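Local coordinates for kinesin-like protein KAR3 (Saccharomyces cerevisiae, PDB 1F9V) that probably couples ATP hydrolysis to movement along microtubules, as a kinesin motor domain captured here with bound ADP and magnesium, at residues D259-R262 with E263-I267; N326-L329 with N330-F334; P111-I114 with S115-N119; F118-I121 with N122-K125; Q62-T65 with N66-F70. The protein carries 2 engineered substitutions. All blocks are in the same frame, centred on the assembly; numbering follows the deposited sequence.

Interaction 1 of 5, residues D259-R262 with E263-I267; sequences DRLR and ETQNI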
loop_
_atom_site.group_PDB
_atom_site.type_symbol
_atom_site.label_atom_id
_atom_site.label_comp_id
_atom_site.label_asym_id
_atom_site.label_seq_id
_atom_site.Cartn_x
_atom_site.Cartn_y
_atom_site.Cartn_z
ATOM N N ASP A 259 23.804 -12.825 -2.590
ATOM C CA ASP A 259 22.452 -12.478 -3.001
ATOM C C ASP A 259 21.662 -11.820 -1.875
ATOM O O ASP A 259 20.843 -10.940 -2.120
ATOM C CB ASP A 259 21.724 -13.728 -3.499
ATOM C CG ASP A 259 22.399 -14.354 -4.712
ATOM O OD1 ASP A 259 23.090 -13.630 -5.467
ATOM O OD2 ASP A 259 22.239 -15.575 -4.915
ATOM N N ARG A 260 21.909 -12.243 -0.640
ATOM C CA ARG A 260 21.209 -11.663 0.505
ATOM C C ARG A 260 21.609 -10.201 0.673
ATOM O O ARG A 260 20.771 -9.340 0.952
ATOM C CB ARG A 260 21.534 -12.439 1.781
ATOM C CG ARG A 260 21.064 -11.747 3.044
ATOM C CD ARG A 260 19.559 -11.597 3.052
ATOM N NE ARG A 260 18.902 -12.893 3.141
ATOM C CZ ARG A 260 17.745 -13.101 3.757
ATOM N NH1 ARG A 260 17.117 -12.086 4.340
ATOM N NH2 ARG A 260 17.222 -14.322 3.796
ATOM N N LEU A 261 22.897 -9.927 0.503
ATOM C CA LEU A 261 23.409 -8.568 0.621
ATOM C C LEU A 261 22.793 -7.678 -0.452
ATOM O O LEU A 261 22.325 -6.578 -0.169
ATOM C CB LEU A 261 24.931 -8.563 0.466
ATOM C CG LEU A 261 25.602 -7.211 0.207
ATOM C CD1 LEU A 261 25.283 -6.243 1.336
ATOM C CD2 LEU A 261 27.101 -7.411 0.079
ATOM N N ARG A 262 22.789 -8.161 -1.689
ATOM C CA ARG A 262 22.246 -7.371 -2.780
ATOM C C ARG A 262 20.778 -7.051 -2.575
ATOM O O ARG A 262 20.352 -5.921 -2.807
ATOM C CB ARG A 262 22.455 -8.102 -4.106
ATOM C CG ARG A 262 23.919 -8.476 -4.357
ATOM C CD ARG A 262 24.712 -7.344 -5.013
ATOM N NE ARG A 262 25.454 -6.536 -4.047
ATOM C CZ ARG A 262 26.766 -6.317 -4.092
ATOM N NH1 ARG A 262 27.506 -6.849 -5.059
ATOM N NH2 ARG A 262 27.340 -5.550 -3.172
ATOM N N GLU A 263 20.004 -8.038 -2.132
ATOM C CA GLU A 263 18.585 -7.815 -1.901
ATOM C C GLU A 263 18.368 -6.840 -0.744
ATOM O O GLU A 263 17.518 -5.958 -0.822
ATOM C CB GLU A 263 17.875 -9.149 -1.651
ATOM C CG GLU A 263 17.589 -9.472 -0.213
ATOM C CD GLU A 263 16.805 -10.760 -0.066
ATOM O OE1 GLU A 263 16.328 -11.041 1.057
ATOM O OE2 GLU A 263 16.667 -11.488 -1.077
ATOM N N THR A 264 19.157 -6.978 0.315
ATOM C CA THR A 264 19.035 -6.089 1.467
ATOM C C THR A 264 19.301 -4.648 1.059
ATOM O O THR A 264 18.584 -3.734 1.464
ATOM C CB THR A 264 20.036 -6.477 2.575
ATOM O OG1 THR A 264 19.786 -7.825 2.987
ATOM C CG2 THR A 264 19.906 -5.543 3.772
ATOM N N GLN A 265 20.338 -4.447 0.253
ATOM C CA GLN A 265 20.693 -3.114 -0.205
ATOM C C GLN A 265 19.581 -2.514 -1.055
ATOM O O GLN A 265 19.246 -1.345 -0.913
ATOM C CB GLN A 265 21.992 -3.159 -1.014
ATOM C CG GLN A 265 23.216 -3.515 -0.187
ATOM C CD GLN A 265 24.464 -3.676 -1.031
ATOM O OE1 GLN A 265 24.426 -4.256 -2.118
ATOM N NE2 GLN A 265 25.581 -3.162 -0.533
ATOM N N ASN A 266 19.010 -3.326 -1.938
ATOM C CA ASN A 266 17.941 -2.863 -2.819
ATOM C C ASN A 266 16.639 -2.579 -2.064
ATOM O O ASN A 266 15.932 -1.616 -2.373
ATOM C CB ASN A 266 17.696 -3.892 -3.929
ATOM C CG ASN A 266 18.722 -3.791 -5.048
ATOM O OD1 ASN A 266 19.071 -2.692 -5.485
ATOM N ND2 ASN A 266 19.213 -4.934 -5.511
ATOM N N ILE A 267 16.320 -3.415 -1.081
ATOM C CA ILE A 267 15.108 -3.209 -0.295
ATOM C C ILE A 267 15.287 -1.944 0.543
ATOM O O ILE A 267 14.397 -1.099 0.601
ATOM C CB ILE A 267 14.827 -4.417 0.632
ATOM C CG1 ILE A 267 14.438 -5.632 -0.214
ATOM C CG2 ILE A 267 13.721 -4.075 1.630
ATOM C CD1 ILE A 267 14.532 -6.952 0.525
#
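Early in helix 258-281, the long helix that follows the switch II region of the kinesin motor, Arg262 and Gln265 run side by side in the same direction. Their guanidinium and amide planes are only 8° apart. Arg262 NE donates to Gln265 OE1 at 3.2 Å, and Arg262 NH2 reaches the same oxygen in a weak bond. The guanidinium gets there because the arginine chain bends twice, at chi2 and chi3. Leu261 also reaches this amide, its CD1 3.6 Å from Gln265 CD. With an alanine here in place of Gln265, the Arg262 guanidinium would probably lose this acceptor and be free to swing, and the Leu261 methyl would lose its cover. Around the helix from this pair, Glu263 OE1 sits over one face of the Arg260 guanidinium, 3.5 Å from NH1. This salt bridge relies on charge alone, since no N-H points at the oxygen, while Glu263 OE2 makes a weak bond to the hydroxyl of Tyr141. The buried Thr264 gives the Arg260 carbonyl oxygen two donors from opposite faces of its plane: the routine helical N-H at 2.9 Å and, at 2.7 Å, OG1 from above the plane.

Interaction 2 of 5, residues N326-L329 with N330-F334; sequences NETL and NSLRF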
loop_
_atom_site.group_PDB
_atom_site.type_symbol
_atom_site.label_atom_id
_atom_site.label_comp_id
_atom_site.label_asym_id
_atom_site.label_seq_id
_atom_site.Cartn_x
_atom_site.Cartn_y
_atom_site.Cartn_z
ATOM N N ASN A 326 10.749 -3.867 18.519
ATOM C CA ASN A 326 11.731 -2.967 17.936
ATOM C C ASN A 326 11.407 -2.662 16.480
ATOM O O ASN A 326 11.518 -1.515 16.045
ATOM C CB ASN A 326 13.126 -3.566 18.071
ATOM C CG ASN A 326 13.626 -3.528 19.503
ATOM O OD1 ASN A 326 13.278 -2.626 20.270
ATOM N ND2 ASN A 326 14.439 -4.510 19.871
ATOM N N GLU A 327 10.989 -3.676 15.734
ATOM C CA GLU A 327 10.645 -3.466 14.332
ATOM C C GLU A 327 9.342 -2.690 14.252
ATOM O O GLU A 327 9.128 -1.912 13.322
ATOM C CB GLU A 327 10.502 -4.800 13.605
ATOM C CG GLU A 327 11.816 -5.388 13.115
ATOM C CD GLU A 327 12.613 -4.441 12.220
ATOM O OE1 GLU A 327 12.062 -3.428 11.725
ATOM O OE2 GLU A 327 13.806 -4.720 12.008
ATOM N N THR A 328 8.463 -2.909 15.228
ATOM C CA THR A 328 7.193 -2.202 15.262
ATOM C C THR A 328 7.474 -0.713 15.426
ATOM O O THR A 328 6.865 0.120 14.755
ATOM C CB THR A 328 6.310 -2.688 16.425
ATOM O OG1 THR A 328 5.769 -3.970 16.100
ATOM C CG2 THR A 328 5.165 -1.715 16.674
ATOM N N LEU A 329 8.404 -0.372 16.313
ATOM C CA LEU A 329 8.748 1.025 16.519
ATOM C C LEU A 329 9.374 1.596 15.243
ATOM O O LEU A 329 9.164 2.761 14.906
ATOM C CB LEU A 329 9.695 1.163 17.719
ATOM C CG LEU A 329 8.946 1.110 19.065
ATOM C CD1 LEU A 329 9.949 1.035 20.205
ATOM C CD2 LEU A 329 8.040 2.328 19.224
ATOM N N ASN A 330 10.131 0.770 14.529
ATOM C CA ASN A 330 10.745 1.210 13.277
ATOM C C ASN A 330 9.635 1.539 12.274
ATOM O O ASN A 330 9.653 2.592 11.635
ATOM C CB ASN A 330 11.645 0.113 12.704
ATOM C CG ASN A 330 12.999 0.038 13.400
ATOM O OD1 ASN A 330 13.432 0.987 14.061
ATOM N ND2 ASN A 330 13.673 -1.092 13.247
ATOM N N SER A 331 8.661 0.639 12.158
ATOM C CA SER A 331 7.541 0.824 11.236
ATOM C C SER A 331 6.706 2.061 11.562
ATOM O O SER A 331 6.267 2.779 10.663
ATOM C CB SER A 331 6.635 -0.414 11.243
ATOM O OG SER A 331 7.277 -1.530 10.654
ATOM N N LEU A 332 6.481 2.312 12.849
ATOM C CA LEU A 332 5.692 3.467 13.256
ATOM C C LEU A 332 6.461 4.751 12.988
ATOM O O LEU A 332 5.866 5.793 12.704
ATOM C CB LEU A 332 5.314 3.361 14.742
ATOM C CG LEU A 332 4.280 2.264 15.036
ATOM C CD1 LEU A 332 4.136 2.063 16.543
ATOM C CD2 LEU A 332 2.941 2.648 14.420
ATOM N N ARG A 333 7.785 4.682 13.072
ATOM C CA ARG A 333 8.585 5.862 12.788
ATOM C C ARG A 333 8.517 6.136 11.275
ATOM O O ARG A 333 8.475 7.293 10.848
ATOM C CB ARG A 333 10.025 5.653 13.254
ATOM C CG ARG A 333 10.286 6.232 14.645
ATOM C CD ARG A 333 11.715 5.972 15.113
ATOM N NE ARG A 333 11.711 5.358 16.433
ATOM C CZ ARG A 333 12.184 4.145 16.700
ATOM N NH1 ARG A 333 12.707 3.403 15.737
ATOM N NH2 ARG A 333 12.102 3.664 17.927
ATOM N N PHE A 334 8.491 5.076 10.469
ATOM C CA PHE A 334 8.372 5.257 9.021
ATOM C C PHE A 334 6.993 5.867 8.739
ATOM O O PHE A 334 6.868 6.829 7.977
ATOM C CB PHE A 334 8.502 3.919 8.287
ATOM C CG PHE A 334 8.299 4.024 6.790
ATOM C CD1 PHE A 334 7.032 3.891 6.235
ATOM C CD2 PHE A 334 9.377 4.267 5.942
ATOM C CE1 PHE A 334 6.839 3.999 4.852
ATOM C CE2 PHE A 334 9.190 4.374 4.561
ATOM C CZ PHE A 334 7.925 4.240 4.022
HETATM O O HOH W 1 13.401 0.240 17.071
HETATM O O HOH W 2 9.927 -2.247 10.230
#
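Thr328 and Leu332, one turn apart on helix 325-338, lie alongside each other on its packed face, with Thr328 CG2 3.9 Å from Leu332 CD1. Leu329 is also buried. The opposite character belongs to the flank carrying Asn326, Glu327, Asn330 and Arg333, where polar groups meet loosely and water fills in. The Glu327 chain bends at chi2 (-55°), bringing OE1 back to Asn330 ND2 for a nearly straight but weak bond of 3.2 Å, with amide and carboxylate planes 70° apart; the firmer partner of Glu327 is the backbone N of Arg250, held by OE2. One water donates to both Asn326 O and Asn330 OD1; a second lies between Glu327 OE1 and OG of the buried Ser331, 2.8 Å from the latter. The exposed Arg333 lays one face of its guanidinium over Leu329 O, and its NH2 comes 3.5 Å from Leu329 CB. Inward, Leu329 and Leu332 pack on strands 38-44 and 51-56, whereas Thr328 and Ser331 rest on strand 311-318 of the central sheet, and Phe334 stacks on Tyr91.

Interaction 3 of 5, residues P111-I114 with S115-N119; sequences PSTI and SHIFN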
loop_
_atom_site.group_PDB
_atom_site.type_symbol
_atom_site.label_atom_id
_atom_site.label_comp_id
_atom_site.label_asym_id
_atom_site.label_seq_id
_atom_site.Cartn_x
_atom_site.Cartn_y
_atom_site.Cartn_z
ATOM N N PRO A 111 -9.126 -7.962 -3.625
ATOM C CA PRO A 111 -10.421 -8.522 -4.045
ATOM C C PRO A 111 -11.595 -7.612 -3.678
ATOM O O PRO A 111 -12.551 -7.484 -4.441
ATOM C CB PRO A 111 -10.496 -9.874 -3.332
ATOM C CG PRO A 111 -9.429 -9.856 -2.311
ATOM C CD PRO A 111 -8.393 -8.861 -2.724
ATOM N N SER A 112 -11.517 -6.965 -2.515
ATOM C CA SER A 112 -12.575 -6.056 -2.073
ATOM C C SER A 112 -12.709 -4.854 -3.009
ATOM O O SER A 112 -13.814 -4.397 -3.308
ATOM C CB SER A 112 -12.285 -5.538 -0.653
ATOM O OG SER A 112 -12.466 -6.553 0.318
ATOM N N THR A 113 -11.566 -4.332 -3.447
ATOM C CA THR A 113 -11.532 -3.181 -4.340
ATOM C C THR A 113 -12.217 -3.515 -5.661
ATOM O O THR A 113 -13.022 -2.739 -6.166
ATOM C CB THR A 113 -10.066 -2.735 -4.601
ATOM O OG1 THR A 113 -9.537 -2.131 -3.409
ATOM C CG2 THR A 113 -9.996 -1.725 -5.741
ATOM N N ILE A 114 -11.907 -4.685 -6.201
ATOM C CA ILE A 114 -12.499 -5.111 -7.459
ATOM C C ILE A 114 -14.014 -5.282 -7.336
ATOM O O ILE A 114 -14.765 -4.825 -8.194
ATOM C CB ILE A 114 -11.836 -6.407 -7.947
ATOM C CG1 ILE A 114 -10.431 -6.068 -8.463
ATOM C CG2 ILE A 114 -12.667 -7.051 -9.053
ATOM C CD1 ILE A 114 -9.540 -7.247 -8.674
ATOM N N SER A 115 -14.467 -5.918 -6.261
ATOM C CA SER A 115 -15.903 -6.111 -6.050
ATOM C C SER A 115 -16.620 -4.775 -5.878
ATOM O O SER A 115 -17.721 -4.578 -6.394
ATOM C CB SER A 115 -16.148 -6.967 -4.808
ATOM O OG SER A 115 -15.597 -8.254 -4.970
ATOM N N HIS A 116 -15.994 -3.862 -5.142
ATOM C CA HIS A 116 -16.571 -2.549 -4.896
ATOM C C HIS A 116 -16.678 -1.747 -6.190
ATOM O O HIS A 116 -17.681 -1.079 -6.437
ATOM C CB HIS A 116 -15.712 -1.789 -3.880
ATOM C CG HIS A 116 -16.327 -0.514 -3.392
ATOM N ND1 HIS A 116 -17.607 -0.449 -2.882
ATOM C CD2 HIS A 116 -15.830 0.744 -3.320
ATOM C CE1 HIS A 116 -17.870 0.793 -2.516
ATOM N NE2 HIS A 116 -16.808 1.537 -2.772
ATOM N N ILE A 117 -15.639 -1.810 -7.013
ATOM C CA ILE A 117 -15.630 -1.076 -8.277
ATOM C C ILE A 117 -16.722 -1.569 -9.229
ATOM O O ILE A 117 -17.399 -0.765 -9.874
ATOM C CB ILE A 117 -14.250 -1.183 -8.972
ATOM C CG1 ILE A 117 -13.253 -0.242 -8.286
ATOM C CG2 ILE A 117 -14.371 -0.816 -10.448
ATOM C CD1 ILE A 117 -11.795 -0.516 -8.639
ATOM N N PHE A 118 -16.900 -2.881 -9.315
ATOM C CA PHE A 118 -17.922 -3.422 -10.197
ATOM C C PHE A 118 -19.326 -3.103 -9.687
ATOM O O PHE A 118 -20.251 -2.928 -10.478
ATOM C CB PHE A 118 -17.719 -4.927 -10.373
ATOM C CG PHE A 118 -16.809 -5.270 -11.520
ATOM C CD1 PHE A 118 -17.209 -5.036 -12.834
ATOM C CD2 PHE A 118 -15.540 -5.788 -11.292
ATOM C CE1 PHE A 118 -16.356 -5.311 -13.901
ATOM C CE2 PHE A 118 -14.680 -6.065 -12.354
ATOM C CZ PHE A 118 -15.093 -5.824 -13.662
ATOM N N ASN A 119 -19.489 -3.005 -8.368
ATOM C CA ASN A 119 -20.800 -2.664 -7.815
ATOM C C ASN A 119 -21.111 -1.244 -8.261
ATOM O O ASN A 119 -22.243 -0.919 -8.615
ATOM C CB ASN A 119 -20.792 -2.720 -6.284
ATOM C CG ASN A 119 -20.769 -4.139 -5.749
ATOM O OD1 ASN A 119 -21.090 -5.094 -6.462
ATOM N ND2 ASN A 119 -20.383 -4.286 -4.482
#
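Apolar packing between Ile114 and Phe118, and between Thr113 and Ile117, carries the side-chain part of this contact along helix 109-124. Ile114 and Phe118 point the same way, and the isoleucine CG2 meets the phenylalanine ring at its edge, near the ring plane, 3.9 Å from CD2. That methyl is directed along the helix to the next turn because it stands opposite the backbone N about the first torsion. Thr113 sends its own methyl forward in the same manner, bringing CG2 to 3.6 Å from Ile117 CD1. If Phe118 were an alanine, the Ile114 methyl would probably face a gap where the ring edge had been. The backbone bonds are regular: Ser115 N to Pro111 O, His116 N to Ser112 O, Ile117 N to Thr113 O at 2.9 Å, and Phe118 N to Ile114 O at 3.1 Å. Polar side chains find their partners elsewhere, Thr113 OG1 on the carbonyl of Ile109, Ser112 OG on that of Asp107, and His116 NE2 on Gln78. With Ile114 resting on Phe221 and Ile117 on Leu225 of strand 218-228, this is the amphipathic helix-on-sheet packing of the kinesin motor domain and of P-loop NTPases generally.

Interaction 4 of 5, residues F118-I121 with N122-K125; sequences FNWI and NKLK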
loop_
_atom_site.group_PDB
_atom_site.type_symbol
_atom_site.label_atom_id
_atom_site.label_comp_id
_atom_site.label_asym_id
_atom_site.label_seq_id
_atom_site.Cartn_x
_atom_site.Cartn_y
_atom_site.Cartn_z
ATOM N N PHE A 118 -16.900 -2.881 -9.315
ATOM C CA PHE A 118 -17.922 -3.422 -10.197
ATOM C C PHE A 118 -19.326 -3.103 -9.687
ATOM O O PHE A 118 -20.251 -2.928 -10.478
ATOM C CB PHE A 118 -17.719 -4.927 -10.373
ATOM C CG PHE A 118 -16.809 -5.270 -11.520
ATOM C CD1 PHE A 118 -17.209 -5.036 -12.834
ATOM C CD2 PHE A 118 -15.540 -5.788 -11.292
ATOM C CE1 PHE A 118 -16.356 -5.311 -13.901
ATOM C CE2 PHE A 118 -14.680 -6.065 -12.354
ATOM C CZ PHE A 118 -15.093 -5.824 -13.662
ATOM N N ASN A 119 -19.489 -3.005 -8.368
ATOM C CA ASN A 119 -20.800 -2.664 -7.815
ATOM C C ASN A 119 -21.111 -1.244 -8.261
ATOM O O ASN A 119 -22.243 -0.919 -8.615
ATOM C CB ASN A 119 -20.792 -2.720 -6.284
ATOM C CG ASN A 119 -20.769 -4.139 -5.749
ATOM O OD1 ASN A 119 -21.090 -5.094 -6.462
ATOM N ND2 ASN A 119 -20.383 -4.286 -4.482
ATOM N N TRP A 120 -20.087 -0.399 -8.245
ATOM C CA TRP A 120 -20.235 0.992 -8.649
ATOM C C TRP A 120 -20.442 1.107 -10.154
ATOM O O TRP A 120 -21.221 1.938 -10.619
ATOM C CB TRP A 120 -18.995 1.784 -8.245
ATOM C CG TRP A 120 -19.170 2.506 -6.961
ATOM C CD1 TRP A 120 -18.557 2.227 -5.772
ATOM C CD2 TRP A 120 -20.022 3.629 -6.721
ATOM N NE1 TRP A 120 -18.976 3.109 -4.807
ATOM C CE2 TRP A 120 -19.874 3.981 -5.360
ATOM C CE3 TRP A 120 -20.895 4.376 -7.524
ATOM C CZ2 TRP A 120 -20.571 5.049 -4.781
ATOM C CZ3 TRP A 120 -21.589 5.438 -6.947
ATOM C CH2 TRP A 120 -21.420 5.764 -5.587
ATOM N N ILE A 121 -19.733 0.271 -10.905
ATOM C CA ILE A 121 -19.836 0.280 -12.356
ATOM C C ILE A 121 -21.269 -0.059 -12.762
ATOM O O ILE A 121 -21.841 0.584 -13.641
ATOM C CB ILE A 121 -18.848 -0.736 -12.994
ATOM C CG1 ILE A 121 -17.415 -0.176 -12.934
ATOM C CG2 ILE A 121 -19.252 -1.025 -14.442
ATOM C CD1 ILE A 121 -16.349 -1.117 -13.455
ATOM N N ASN A 122 -21.855 -1.060 -12.114
ATOM C CA ASN A 122 -23.225 -1.442 -12.428
ATOM C C ASN A 122 -24.162 -0.294 -12.088
ATOM O O ASN A 122 -25.067 0.028 -12.858
ATOM C CB ASN A 122 -23.613 -2.692 -11.647
ATOM C CG ASN A 122 -22.800 -3.894 -12.057
ATOM O OD1 ASN A 122 -22.600 -4.140 -13.246
ATOM N ND2 ASN A 122 -22.315 -4.649 -11.076
ATOM N N LYS A 123 -23.930 0.331 -10.938
ATOM C CA LYS A 123 -24.753 1.448 -10.492
ATOM C C LYS A 123 -24.641 2.688 -11.389
ATOM O O LYS A 123 -25.560 3.508 -11.442
ATOM C CB LYS A 123 -24.381 1.823 -9.056
ATOM C CG LYS A 123 -24.745 3.249 -8.666
ATOM C CD LYS A 123 -25.283 3.313 -7.241
ATOM C CE LYS A 123 -25.777 4.712 -6.894
ATOM N NZ LYS A 123 -26.654 4.707 -5.687
ATOM N N LEU A 124 -23.522 2.823 -12.095
ATOM C CA LEU A 124 -23.309 3.981 -12.957
ATOM C C LEU A 124 -23.835 3.816 -14.378
ATOM O O LEU A 124 -23.830 4.773 -15.156
ATOM C CB LEU A 124 -21.820 4.344 -12.993
ATOM C CG LEU A 124 -21.235 4.865 -11.677
ATOM C CD1 LEU A 124 -19.723 4.949 -11.801
ATOM C CD2 LEU A 124 -21.827 6.222 -11.338
ATOM N N LYS A 125 -24.290 2.614 -14.718
ATOM C CA LYS A 125 -24.838 2.362 -16.049
ATOM C C LYS A 125 -26.084 3.207 -16.281
ATOM O O LYS A 125 -26.300 3.710 -17.384
ATOM C CB LYS A 125 -25.193 0.889 -16.207
ATOM C CG LYS A 125 -23.992 -0.019 -16.192
ATOM C CD LYS A 125 -24.160 -1.164 -17.157
ATOM C CE LYS A 125 -23.811 -2.476 -16.496
ATOM N NZ LYS A 125 -24.353 -3.621 -17.274
HETATM O O HOH W 3 -23.769 -4.627 -8.525
#
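Trp120 meets Lys123 and Leu124 in the last turns of helix 109-124, one of the helices packed on the central sheet of the motor domain. With chi1 at -97°, well off a staggered value, the indole is turned so that CE3 comes within 4.2 Å of Leu124 CG, which sits at the ring's edge, near its plane. Lys123 CG approaches the same indole carbon, its side chain running beside the tryptophan in the same direction; the lysine swings CG opposite its backbone N (chi1 157°), and the chain bends at chi2 (140°) before extending. The tryptophan ring also packs edge-to-face with His116, a turn earlier. Leu124 folds back over the helix, its CG only 3.1 Å from Trp120 O. Its N-H is shared weakly between Trp120 O and Ile121 O, at 2.9 and 3.2 Å. Asn122 N bonds to Phe118 O. Beneath, Ile121 packs on Tyr131 and Val133 of strand 130-141, and Leu124 on Tyr131. On the exposed side, Asn122 curls its amide back over the preceding turn. Its ND2 lies 2.8 Å from Phe118 O, yet no N-H is aimed there; Asn122 ND2 donates instead to a water oxygen 2.9 Å away. That water in turn makes a weak bond of 3.4 Å to Asn119 OD1.

Interaction 5 of 5, residues Q62-T65 with N66-F70; sequences QQDT and NVDVF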
loop_
_atom_site.group_PDB
_atom_site.type_symbol
_atom_site.label_atom_id
_atom_site.label_comp_id
_atom_site.label_asym_id
_atom_site.label_seq_id
_atom_site.Cartn_x
_atom_site.Cartn_y
_atom_site.Cartn_z
ATOM N N GLN A 62 -6.600 -5.209 16.787
ATOM C CA GLN A 62 -6.794 -6.638 16.591
ATOM C C GLN A 62 -8.236 -7.072 16.343
ATOM O O GLN A 62 -8.466 -8.149 15.800
ATOM C CB GLN A 62 -6.215 -7.411 17.779
ATOM C CG GLN A 62 -4.708 -7.269 17.914
ATOM C CD GLN A 62 -4.314 -6.289 18.995
ATOM O OE1 GLN A 62 -4.711 -5.115 18.974
ATOM N NE2 GLN A 62 -3.528 -6.766 19.958
ATOM N N GLN A 63 -9.199 -6.242 16.733
ATOM C CA GLN A 63 -10.608 -6.578 16.535
ATOM C C GLN A 63 -11.070 -6.223 15.122
ATOM O O GLN A 63 -12.103 -6.707 14.660
ATOM C CB GLN A 63 -11.491 -5.841 17.549
ATOM C CG GLN A 63 -11.118 -6.076 19.008
ATOM C CD GLN A 63 -11.730 -7.347 19.580
ATOM O OE1 GLN A 63 -11.942 -8.328 18.865
ATOM N NE2 GLN A 63 -12.018 -7.331 20.878
ATOM N N ASP A 64 -10.304 -5.372 14.440
ATOM C CA ASP A 64 -10.661 -4.944 13.089
ATOM C C ASP A 64 -10.359 -5.984 12.022
ATOM O O ASP A 64 -9.205 -6.306 11.757
ATOM C CB ASP A 64 -9.943 -3.643 12.751
ATOM C CG ASP A 64 -10.543 -2.453 13.465
ATOM O OD1 ASP A 64 -11.779 -2.294 13.423
ATOM O OD2 ASP A 64 -9.785 -1.670 14.068
ATOM N N THR A 65 -11.414 -6.510 11.412
ATOM C CA THR A 65 -11.295 -7.513 10.358
ATOM C C THR A 65 -11.041 -6.834 9.005
ATOM O O THR A 65 -11.077 -5.609 8.890
ATOM C CB THR A 65 -12.603 -8.322 10.231
ATOM O OG1 THR A 65 -13.650 -7.452 9.790
ATOM C CG2 THR A 65 -13.006 -8.921 11.572
ATOM N N ASN A 66 -10.794 -7.642 7.980
ATOM C CA ASN A 66 -10.580 -7.099 6.647
ATOM C C ASN A 66 -11.822 -6.342 6.179
ATOM O O ASN A 66 -11.719 -5.315 5.514
ATOM C CB ASN A 66 -10.228 -8.222 5.673
ATOM C CG ASN A 66 -8.748 -8.534 5.674
ATOM O OD1 ASN A 66 -8.002 -8.030 6.515
ATOM N ND2 ASN A 66 -8.311 -9.365 4.734
ATOM N N VAL A 67 -13.006 -6.835 6.539
ATOM C CA VAL A 67 -14.242 -6.157 6.160
ATOM C C VAL A 67 -14.311 -4.777 6.842
ATOM O O VAL A 67 -14.712 -3.788 6.224
ATOM C CB VAL A 67 -15.490 -7.014 6.540
ATOM C CG1 VAL A 67 -16.742 -6.161 6.542
ATOM C CG2 VAL A 67 -15.633 -8.171 5.561
ATOM N N ASP A 68 -13.912 -4.710 8.111
ATOM C CA ASP A 68 -13.911 -3.445 8.846
ATOM C C ASP A 68 -12.935 -2.453 8.200
ATOM O O ASP A 68 -13.221 -1.266 8.086
ATOM C CB ASP A 68 -13.490 -3.665 10.306
ATOM C CG ASP A 68 -14.460 -4.543 11.068
ATOM O OD1 ASP A 68 -15.667 -4.517 10.740
ATOM O OD2 ASP A 68 -14.014 -5.261 11.992
ATOM N N VAL A 69 -11.777 -2.953 7.786
ATOM C CA VAL A 69 -10.767 -2.104 7.162
ATOM C C VAL A 69 -11.294 -1.520 5.857
ATOM O O VAL A 69 -11.149 -0.329 5.594
ATOM C CB VAL A 69 -9.470 -2.903 6.874
ATOM C CG1 VAL A 69 -8.552 -2.103 5.931
ATOM C CG2 VAL A 69 -8.756 -3.223 8.191
ATOM N N PHE A 70 -11.934 -2.350 5.045
ATOM C CA PHE A 70 -12.427 -1.845 3.778
ATOM C C PHE A 70 -13.538 -0.816 3.904
ATOM O O PHE A 70 -13.829 -0.096 2.949
ATOM C CB PHE A 70 -12.871 -2.987 2.865
ATOM C CG PHE A 70 -12.952 -2.587 1.421
ATOM C CD1 PHE A 70 -11.791 -2.388 0.680
ATOM C CD2 PHE A 70 -14.183 -2.344 0.822
ATOM C CE1 PHE A 70 -11.856 -1.944 -0.640
ATOM C CE2 PHE A 70 -14.259 -1.903 -0.497
ATOM C CZ PHE A 70 -13.087 -1.701 -1.228
#
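Thr65 and Asp68 face each other obliquely across the start of helix 66-77, each side chain turned back to the other's backbone in a capping box. Thr65, the N-cap, has OG1 between its backbone N and carbonyl carbon (chi1 65°), which aims the hydroxyl along the helix to accept from Asp68 N at 3.2 Å. In return, Asp68 OD2 takes the Thr65 N-H at 2.9 Å, nearly straight at the hydrogen but met from above the carboxylate plane. The same oxygen also receives a weak bond from Thr65 OG1 at 3.1 Å. Asp64 comes at about a right angle to Asp68, the two carboxylate planes 81° apart and Asp64 OD1 4.0 Å from Asp68 OD2. Each acid has a further partner: Asp64 OD2 accepts from Asp61 N, and Asp68 OD1 forms a salt bridge with Lys71, which may lessen the repulsion. Asn66 bonds through OD1 to Arg10, a residue of an ADP pocket, and through ND2 to Phe100 O. Carboxylates at a helix's amino end lie where its dipole would be expected to offset their repulsion; the box gives Asp68 N, in the first turn, an acceptor it would otherwise lack within the helix, and ties the Thr65 N-H to Asp68 in return.

In the fold
All five contacts are local, made along a helix or at its start, but their chemistry follows their place. Interaction 3 is the most buried and chiefly apolar; interaction 4, sharing Phe118 and Asn119 with it on helix 109-124, carries that helix out to an exposed, partly watery end. Interaction 1 lies at the surface on helix 258-281 and works through charges and amides, about 35 Å from interaction 3 between centres and across the chain's centre. Interaction 2 mixes a sheet-facing apolar side with a hydrated one. Interaction 5 alone is a helix cap, and it touches interaction 3 directly: Phe70 CD1 packs 3.5 Å from Ser112 CB, joining helices 66-77 and 109-124.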